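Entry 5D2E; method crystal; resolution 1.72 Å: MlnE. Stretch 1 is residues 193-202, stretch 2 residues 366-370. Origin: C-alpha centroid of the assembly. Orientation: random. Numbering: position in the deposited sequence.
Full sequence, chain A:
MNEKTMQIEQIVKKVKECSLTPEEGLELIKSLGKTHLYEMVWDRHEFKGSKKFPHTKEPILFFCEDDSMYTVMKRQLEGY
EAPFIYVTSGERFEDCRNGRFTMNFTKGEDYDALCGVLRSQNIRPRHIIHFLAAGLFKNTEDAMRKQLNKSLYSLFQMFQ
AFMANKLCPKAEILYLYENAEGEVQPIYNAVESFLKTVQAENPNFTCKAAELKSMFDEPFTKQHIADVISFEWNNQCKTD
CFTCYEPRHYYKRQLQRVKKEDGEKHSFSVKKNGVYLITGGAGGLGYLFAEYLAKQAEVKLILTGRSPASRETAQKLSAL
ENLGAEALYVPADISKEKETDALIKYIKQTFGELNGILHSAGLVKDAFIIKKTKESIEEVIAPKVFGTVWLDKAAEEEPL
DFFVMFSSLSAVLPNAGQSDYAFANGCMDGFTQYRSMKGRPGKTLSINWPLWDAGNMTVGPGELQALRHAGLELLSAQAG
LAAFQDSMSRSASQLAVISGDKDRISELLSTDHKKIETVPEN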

ATOM      1  N   SER A 193       0.922   5.047  -3.960  1.00 27.03           N
ATOM      2  CA  SER A 193       2.280   4.499  -3.692  1.00 26.39           C
ATOM      3  C   SER A 193       2.936   4.097  -5.010  1.00 27.30           C
ATOM      4  O   SER A 193       4.063   4.392  -5.226  1.00 28.22           O
ATOM      5  CB  SER A 193       2.159   3.268  -2.831  1.00 27.47           C
ATOM      6  OG  SER A 193       1.541   3.542  -1.607  1.00 29.39           O
ATOM      7  N   PHE A 194       2.168   3.516  -5.945  1.00 27.79           N
ATOM      8  CA  PHE A 194       2.655   3.205  -7.300  1.00 27.16           C
ATOM      9  C   PHE A 194       3.033   4.496  -8.038  1.00 28.07           C
ATOM     10  O   PHE A 194       4.113   4.590  -8.623  1.00 26.09           O
ATOM     11  CB  PHE A 194       1.542   2.420  -8.034  1.00 27.57           C
ATOM     12  CG  PHE A 194       1.856   2.030  -9.416  1.00 28.14           C
ATOM     13  CD1 PHE A 194       2.565   0.851  -9.663  1.00 29.82           C
ATOM     14  CD2 PHE A 194       1.424   2.802 -10.475  1.00 30.12           C
ATOM     15  CE1 PHE A 194       2.897   0.494 -10.949  1.00 31.85           C
ATOM     16  CE2 PHE A 194       1.732   2.450 -11.770  1.00 30.88           C
ATOM     17  CZ  PHE A 194       2.478   1.288 -11.991  1.00 30.58           C
ATOM     18  N   LEU A 195       2.144   5.477  -8.053  1.00 25.91           N
ATOM     19  CA  LEU A 195       2.393   6.704  -8.815  1.00 26.60           C
ATOM     20  C   LEU A 195       3.600   7.483  -8.315  1.00 27.94           C
ATOM     21  O   LEU A 195       4.355   8.099  -9.109  1.00 28.72           O
ATOM     22  CB  LEU A 195       1.159   7.635  -8.771  1.00 27.12           C
ATOM     23  CG  LEU A 195      -0.118   7.069  -9.409  1.00 27.08           C
ATOM     24  CD1 LEU A 195      -1.329   7.914  -9.098  1.00 28.94           C
ATOM     25  CD2 LEU A 195       0.082   6.969 -10.916  1.00 27.36           C
ATOM     26  N   LYS A 196       3.780   7.520  -7.018  1.00 27.99           N
ATOM     27  CA  LYS A 196       4.945   8.208  -6.442  1.00 30.51           C
ATOM     28  C   LYS A 196       6.195   7.543  -6.968  1.00 27.99           C
ATOM     29  O   LYS A 196       7.177   8.204  -7.231  1.00 28.61           O
ATOM     30  CB  LYS A 196       4.985   8.066  -4.926  1.00 31.79           C
ATOM     31  CG  LYS A 196       4.072   9.002  -4.193  1.00 37.11           C
ATOM     32  CD  LYS A 196       4.258   8.708  -2.702  1.00 38.56           C
ATOM     33  CE  LYS A 196       3.871   9.893  -1.881  1.00 42.11           C
ATOM     34  NZ  LYS A 196       3.460   9.320  -0.583  1.00 44.59           N
ATOM     35  N   THR A 197       6.158   6.230  -7.134  1.00 26.90           N
ATOM     36  CA  THR A 197       7.396   5.572  -7.644  1.00 30.75           C
ATOM     37  C   THR A 197       7.565   5.727  -9.157  1.00 31.41           C
ATOM     38  O   THR A 197       8.673   5.932  -9.619  1.00 31.61           O
ATOM     39  CB  THR A 197       7.798   4.220  -6.968  1.00 36.39           C
ATOM     40  OG1 THR A 197       8.609   3.295  -7.817  1.00 37.70           O
ATOM     41  CG2 THR A 197       6.761   3.623  -6.149  1.00 27.31           C
ATOM     42  N   VAL A 198       6.462   5.748  -9.919  1.00 30.18           N
ATOM     43  CA  VAL A 198       6.566   6.123 -11.364  1.00 30.44           C
ATOM     44  C   VAL A 198       7.263   7.480 -11.485  1.00 29.86           C
ATOM     45  O   VAL A 198       8.172   7.679 -12.327  1.00 31.75           O
ATOM     46  CB  VAL A 198       5.175   6.171 -12.024  1.00 35.18           C
ATOM     47  CG1 VAL A 198       5.202   6.875 -13.369  1.00 35.29           C
ATOM     48  CG2 VAL A 198       4.612   4.765 -12.105  1.00 37.50           C
ATOM     49  N   GLN A 199       6.817   8.436 -10.677  1.00 28.33           N
ATOM     50  CA  GLN A 199       7.380   9.748 -10.737  1.00 30.00           C
ATOM     51  C   GLN A 199       8.899   9.730 -10.369  1.00 33.74           C
ATOM     52  O   GLN A 199       9.668  10.478 -10.941  1.00 29.68           O
ATOM     53  CB  GLN A 199       6.630  10.718  -9.846  1.00 32.15           C
ATOM     54  CG  GLN A 199       6.989  12.164 -10.132  1.00 32.25           C
ATOM     55  CD  GLN A 199       6.080  13.215  -9.519  1.00 35.46           C
ATOM     56  OE1 GLN A 199       6.513  14.299  -9.224  1.00 49.46           O
ATOM     57  NE2 GLN A 199       4.867  12.910  -9.320  1.00 32.10           N
ATOM     58  N   ALA A 200       9.298   8.887  -9.415  1.00 31.23           N
ATOM     59  CA  ALA A 200      10.730   8.806  -9.041  1.00 32.08           C
ATOM     60  C   ALA A 200      11.522   8.190 -10.187  1.00 32.91           C
ATOM     61  O   ALA A 200      12.648   8.581 -10.442  1.00 36.95           O
ATOM     62  CB  ALA A 200      10.900   7.991  -7.785  1.00 34.16           C
ATOM     63  N   GLU A 201      10.923   7.239 -10.913  1.00 30.51           N
ATOM     64  CA  GLU A 201      11.551   6.633 -12.060  1.00 33.52           C
ATOM     65  C   GLU A 201      11.570   7.510 -13.276  1.00 33.10           C
ATOM     66  O   GLU A 201      12.505   7.413 -14.066  1.00 35.30           O
ATOM     67  CB  GLU A 201      10.863   5.325 -12.396  1.00 33.04           C
ATOM     68  CG  GLU A 201      11.064   4.281 -11.330  1.00 33.62           C
ATOM     69  CD  GLU A 201      10.385   2.971 -11.631  1.00 31.08           C
ATOM     70  OE1 GLU A 201       9.879   2.745 -12.789  1.00 31.16           O
ATOM     71  OE2 GLU A 201      10.339   2.157 -10.674  1.00 33.32           O
ATOM     72  N   ASN A 202      10.514   8.301 -13.497  1.00 31.49           N
ATOM     73  CA  ASN A 202      10.484   9.234 -14.620  1.00 33.30           C
ATOM     74  C   ASN A 202       9.990  10.595 -14.173  1.00 33.23           C
ATOM     75  O   ASN A 202       8.771  10.875 -14.179  1.00 31.06           O
ATOM     76  CB  ASN A 202       9.724   8.697 -15.819  1.00 36.00           C
ATOM     77  CG  ASN A 202       9.744   9.702 -16.982  1.00 37.96           C
ATOM     78  OD1 ASN A 202      10.409  10.752 -16.911  1.00 38.47           O
ATOM     79  ND2 ASN A 202       8.946   9.437 -18.015  1.00 38.99           N
ATOM     80  N   ASP A 366      12.675  -6.250  -7.526  1.00 35.26           N
ATOM     81  CA  ASP A 366      12.828  -4.866  -7.977  1.00 41.44           C
ATOM     82  C   ASP A 366      13.116  -4.795  -9.503  1.00 43.07           C
ATOM     83  O   ASP A 366      13.832  -5.655 -10.038  1.00 38.33           O
ATOM     84  CB  ASP A 366      13.946  -4.191  -7.171  1.00 45.89           C
ATOM     85  CG  ASP A 366      13.511  -3.829  -5.706  1.00 52.11           C
ATOM     86  OD1 ASP A 366      12.343  -4.047  -5.275  1.00 53.04           O
ATOM     87  OD2 ASP A 366      14.352  -3.260  -5.007  1.00 58.83           O
ATOM     88  N   ALA A 367      12.449  -3.857 -10.185  1.00 32.92           N
ATOM     89  CA  ALA A 367      12.700  -3.521 -11.594  1.00 32.46           C
ATOM     90  C   ALA A 367      11.893  -2.240 -11.871  1.00 34.94           C
ATOM     91  O   ALA A 367      10.756  -2.070 -11.340  1.00 29.33           O
ATOM     92  CB  ALA A 367      12.220  -4.636 -12.518  1.00 33.69           C
ATOM     93  N   PHE A 368      12.450  -1.372 -12.696  1.00 29.55           N
ATOM     94  CA  PHE A 368      11.772  -0.188 -13.132  1.00 29.81           C
ATOM     95  C   PHE A 368      10.546  -0.629 -13.920  1.00 30.29           C
ATOM     96  O   PHE A 368      10.513  -1.698 -14.551  1.00 32.39           O
ATOM     97  CB  PHE A 368      12.695   0.697 -14.040  1.00 33.40           C
ATOM     98  CG  PHE A 368      13.600   1.654 -13.285  1.00 34.95           C
ATOM     99  CD1 PHE A 368      14.273   1.249 -12.139  1.00 39.61           C
ATOM    100  CD2 PHE A 368      13.813   2.956 -13.767  1.00 41.00           C
ATOM    101  CE1 PHE A 368      15.128   2.102 -11.477  1.00 42.68           C
ATOM    102  CE2 PHE A 368      14.683   3.825 -13.119  1.00 40.92           C
ATOM    103  CZ  PHE A 368      15.338   3.389 -11.965  1.00 44.78           C
ATOM    104  N   ILE A 369       9.543   0.234 -13.929  1.00 33.92           N
ATOM    105  CA  ILE A 369       8.313   0.001 -14.686  1.00 34.42           C
ATOM    106  C   ILE A 369       8.598  -0.371 -16.143  1.00 36.79           C
ATOM    107  O   ILE A 369       7.940  -1.237 -16.683  1.00 38.35           O
ATOM    108  CB  ILE A 369       7.421   1.275 -14.619  1.00 36.25           C
ATOM    109  CG1 ILE A 369       6.624   1.278 -13.347  1.00 40.52           C
ATOM    110  CG2 ILE A 369       6.402   1.344 -15.770  1.00 41.76           C
ATOM    111  CD1 ILE A 369       5.561   0.180 -13.370  1.00 49.03           C
ATOM    112  N   ILE A 370       9.583   0.282 -16.760  1.00 38.85           N
ATOM    113  CA  ILE A 370       9.933   0.007 -18.182  1.00 41.08           C
ATOM    114  C   ILE A 370      10.364  -1.439 -18.393  1.00 36.27           C
ATOM    115  O   ILE A 370      10.219  -1.916 -19.485  1.00 45.65           O
ATOM    116  CB  ILE A 370      11.033   0.959 -18.778  1.00 43.05           C
ATOM    117  CG1 ILE A 370      12.292   1.052 -17.896  1.00 44.37           C
ATOM    118  CG2 ILE A 370      10.488   2.349 -18.950  1.00 45.72           C
ATOM    119  CD1 ILE A 370      13.414   1.964 -18.407  1.00 51.59           C
TER
HETATM  120  O   HOH W   1       9.115  -0.107 -10.257  1.00 26.25           O
HETATM  121  O   HOH W   2      10.469   3.027 -15.449  1.00 32.03           O

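The contact between these two stretches centres on one carboxylate. Residues 193-201 are the end of a helix, and Glu-201, in its last turn, directs its CA-to-CB bond toward the second stretch. With chi1 in m and chi2 in t, its side chain is extended enough to reach the backbone there. The single direct hydrogen bond runs from Ile-369 N to Glu-201 OE1, 2.8 Å long and nearly straight at 167°. A carboxylate suits this place because, when ionised, it is purely an acceptor, and what faces it here is a backbone NH: the Ile-369 NH is a donor, and OE1 supplies its acceptor.

Two waters extend the same group's reach. Water 1 donates to Glu-201 OE2 (2.6 Å) and to Ala-367 O (2.8 Å), joining two acceptors that could not bond to each other directly. Water 2 donates to Glu-201 OE1 (2.7 Å) and accepts from Ile-370 N (3.2 Å). The carboxylate is thereby linked to the backbone of three residues, an arrangement that asks little of their side chains.

The aliphatic part of Glu-201 is used as well. Its CG lies 4.0 Å from the centroid of the Phe-368 ring, 16° off the ring normal, so a CH-pi contact forms over the face. The flat aromatic ring covers the methylene while the charged end continues to its polar partners.

Apolar packing completes the contact one and two helical turns back. Ile-369 points its CA-to-CB bond toward the helix, and its CD1 comes 3.6 Å from Phe-194 CZ; its CG1 lies 4.2 Å from Val-198 CG2, a looser approach. Phe-194 starts sideways, but its long side chain brings the ring's end nearer. All three residues are buried, as suits hydrocarbon side chains. Altogether the stretches bury 258 Å², with Glu-201 and Ile-369 contributing most.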